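Local coordinates for Lmo0740 protein (Listeria monocytogenes, PDB 4RFA), which is probably a transcription regulator of the Crp family, joining a cyclic nucleotide-binding-type beta domain to a C-terminal domain likely to bind DNA, at residues V29-Y34 and M105-D110. Residues are numbered along the deposited sequence; the frame is centred on the assembly and turned at random.
Sequences VTKKTY and MLYKID
Thr30 and Lys108 face each other as a hydrogen-bonded antiparallel pair: Lys108 N donates its N-H to Thr30 O at 2.6 Å, and Thr30 N donates to Lys108 O. Lys32 and Leu106 repeat the exchange, with Lys32 N 3.0 Å from Leu106 O. This ladder joins the first and last strands of the beta domain, which resembles the cyclic nucleotide-binding fold of Crp proteins; strand 49-55 continues the sheet beyond 105-110. Lys31 CA adds a CA-H...O contact to Leu106 O (3.4 Å).

On the face bearing Val29, Lys31 and Tyr107, the lysine's aliphatic chain suits a partly exposed aromatic: Lys31 CG sits 4.0 Å above the Tyr107 ring, displaced toward the rim, while Lys31 CD touches Tyr107 OH. Apolar, buried Val29 and Ile109 pack on Phe113 and Leu114 of helix 111-120; Ile109 and Tyr107 reach Leu19 and Leu16 of helix 11-20.

On the other face, Thr30 CG2 lies beside Lys108 CB, and the extended lysine carries NZ to a weak, long ion pair with Glu45. Buried Leu106 uses both methyls, CD1 on Lys32 CB and CD2 on Tyr34 CE1. Met105, present as selenomethionine, bends at chi3 (-63°), bringing its CE 3.7 Å from Thr33 CG2.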
loop_
_atom_site.group_PDB
_atom_site.type_symbol
_atom_site.label_atom_id
_atom_site.label_comp_id
_atom_site.label_asym_id
_atom_site.label_seq_id
_atom_site.Cartn_x
_atom_site.Cartn_y
_atom_site.Cartn_z
ATOM N N VAL A 29 22.409 14.740 -2.375
ATOM C CA VAL A 29 21.655 14.297 -3.536
ATOM C C VAL A 29 22.626 13.628 -4.465
ATOM O O VAL A 29 23.604 14.213 -4.849
ATOM C CB VAL A 29 21.016 15.450 -4.311
ATOM C CG1 VAL A 29 20.326 14.902 -5.543
ATOM C CG2 VAL A 29 20.077 16.268 -3.435
ATOM N N THR A 30 22.312 12.419 -4.867
ATOM C CA THR A 30 23.266 11.565 -5.559
ATOM C C THR A 30 22.471 10.830 -6.632
ATOM O O THR A 30 21.335 10.556 -6.413
ATOM C CB THR A 30 23.871 10.602 -4.522
ATOM O OG1 THR A 30 25.117 11.139 -4.075
ATOM C CG2 THR A 30 24.085 9.245 -5.044
ATOM N N LYS A 31 23.096 10.496 -7.756
ATOM C CA LYS A 31 22.440 9.845 -8.879
ATOM C C LYS A 31 23.005 8.444 -9.055
ATOM O O LYS A 31 24.212 8.231 -8.854
ATOM C CB LYS A 31 22.768 10.646 -10.127
ATOM C CG LYS A 31 21.967 10.294 -11.344
ATOM C CD LYS A 31 22.184 11.326 -12.442
ATOM C CE LYS A 31 23.552 11.205 -13.079
ATOM N NZ LYS A 31 23.722 9.908 -13.792
ATOM N N LYS A 32 22.145 7.522 -9.479
ATOM C CA LYS A 32 22.507 6.143 -9.746
ATOM C C LYS A 32 21.798 5.606 -10.997
ATOM O O LYS A 32 20.564 5.758 -11.141
ATOM C CB LYS A 32 22.087 5.310 -8.557
ATOM C CG LYS A 32 23.192 4.650 -7.793
ATOM C CD LYS A 32 23.691 3.411 -8.497
ATOM C CE LYS A 32 24.657 2.679 -7.587
ATOM N NZ LYS A 32 25.299 1.553 -8.310
ATOM N N THR A 33 22.541 4.944 -11.880
ATOM C CA THR A 33 21.980 4.410 -13.100
ATOM C C THR A 33 22.196 2.901 -13.096
ATOM O O THR A 33 23.146 2.383 -12.529
ATOM C CB THR A 33 22.564 5.042 -14.378
ATOM O OG1 THR A 33 23.977 4.905 -14.365
ATOM C CG2 THR A 33 22.292 6.504 -14.470
ATOM N N TYR A 34 21.233 2.192 -13.667
ATOM C CA TYR A 34 21.173 0.783 -13.589
ATOM C C TYR A 34 20.813 0.268 -14.965
ATOM O O TYR A 34 20.320 1.025 -15.798
ATOM C CB TYR A 34 20.067 0.369 -12.669
ATOM C CG TYR A 34 20.300 0.614 -11.233
ATOM C CD1 TYR A 34 19.913 1.831 -10.627
ATOM C CD2 TYR A 34 20.886 -0.375 -10.451
ATOM C CE1 TYR A 34 20.119 2.033 -9.272
ATOM C CE2 TYR A 34 21.106 -0.177 -9.113
ATOM C CZ TYR A 34 20.705 1.019 -8.527
ATOM O OH TYR A 34 20.942 1.150 -7.185
HETATM N N MSE A 105 17.275 5.353 -14.094
HETATM C CA MSE A 105 18.028 6.393 -13.387
HETATM C C MSE A 105 17.243 6.822 -12.215
HETATM O O MSE A 105 16.056 7.059 -12.328
HETATM C CB MSE A 105 18.162 7.687 -14.175
HETATM C CG MSE A 105 18.772 8.880 -13.389
HETATM SE SE MSE A 105 19.109 10.309 -14.725
HETATM C CE MSE A 105 20.437 9.354 -15.841
ATOM N N LEU A 106 17.910 6.989 -11.094
ATOM C CA LEU A 106 17.264 7.565 -9.931
ATOM C C LEU A 106 18.134 8.534 -9.198
ATOM O O LEU A 106 19.340 8.590 -9.425
ATOM C CB LEU A 106 16.816 6.446 -8.990
ATOM C CG LEU A 106 17.868 5.551 -8.370
ATOM C CD1 LEU A 106 18.657 6.289 -7.305
ATOM C CD2 LEU A 106 17.210 4.339 -7.755
ATOM N N TYR A 107 17.504 9.277 -8.294
ATOM C CA TYR A 107 18.214 10.151 -7.378
ATOM C C TYR A 107 18.138 9.629 -5.952
ATOM O O TYR A 107 17.103 9.257 -5.476
ATOM C CB TYR A 107 17.673 11.585 -7.491
ATOM C CG TYR A 107 18.229 12.286 -8.711
ATOM C CD1 TYR A 107 19.473 12.886 -8.689
ATOM C CD2 TYR A 107 17.542 12.254 -9.911
ATOM C CE1 TYR A 107 19.993 13.493 -9.829
ATOM C CE2 TYR A 107 18.052 12.853 -11.054
ATOM C CZ TYR A 107 19.258 13.470 -11.010
ATOM O OH TYR A 107 19.723 14.032 -12.165
ATOM N N LYS A 108 19.263 9.561 -5.273
ATOM C CA LYS A 108 19.244 9.210 -3.855
ATOM C C LYS A 108 19.319 10.508 -3.104
ATOM O O LYS A 108 20.286 11.241 -3.270
ATOM C CB LYS A 108 20.457 8.345 -3.514
ATOM C CG LYS A 108 20.571 7.974 -2.048
ATOM C CD LYS A 108 21.793 7.115 -1.827
ATOM C CE LYS A 108 22.042 6.876 -0.345
ATOM N NZ LYS A 108 23.417 6.353 -0.146
ATOM N N ILE A 109 18.333 10.773 -2.259
ATOM C CA ILE A 109 18.302 12.001 -1.492
ATOM C C ILE A 109 18.282 11.783 0.014
ATOM O O ILE A 109 17.404 11.123 0.548
ATOM C CB ILE A 109 17.060 12.827 -1.825
ATOM C CG1 ILE A 109 16.965 13.063 -3.321
ATOM C CG2 ILE A 109 17.161 14.143 -1.105
ATOM C CD1 ILE A 109 15.586 13.358 -3.817
ATOM N N ASP A 110 19.235 12.381 0.704
ATOM C CA ASP A 110 19.320 12.218 2.123
ATOM C C ASP A 110 18.000 12.689 2.683
ATOM O O ASP A 110 17.490 13.738 2.317
ATOM C CB ASP A 110 20.522 12.974 2.693
ATOM C CG ASP A 110 20.469 13.086 4.198
ATOM O OD1 ASP A 110 19.563 13.798 4.710
ATOM O OD2 ASP A 110 21.311 12.435 4.852
#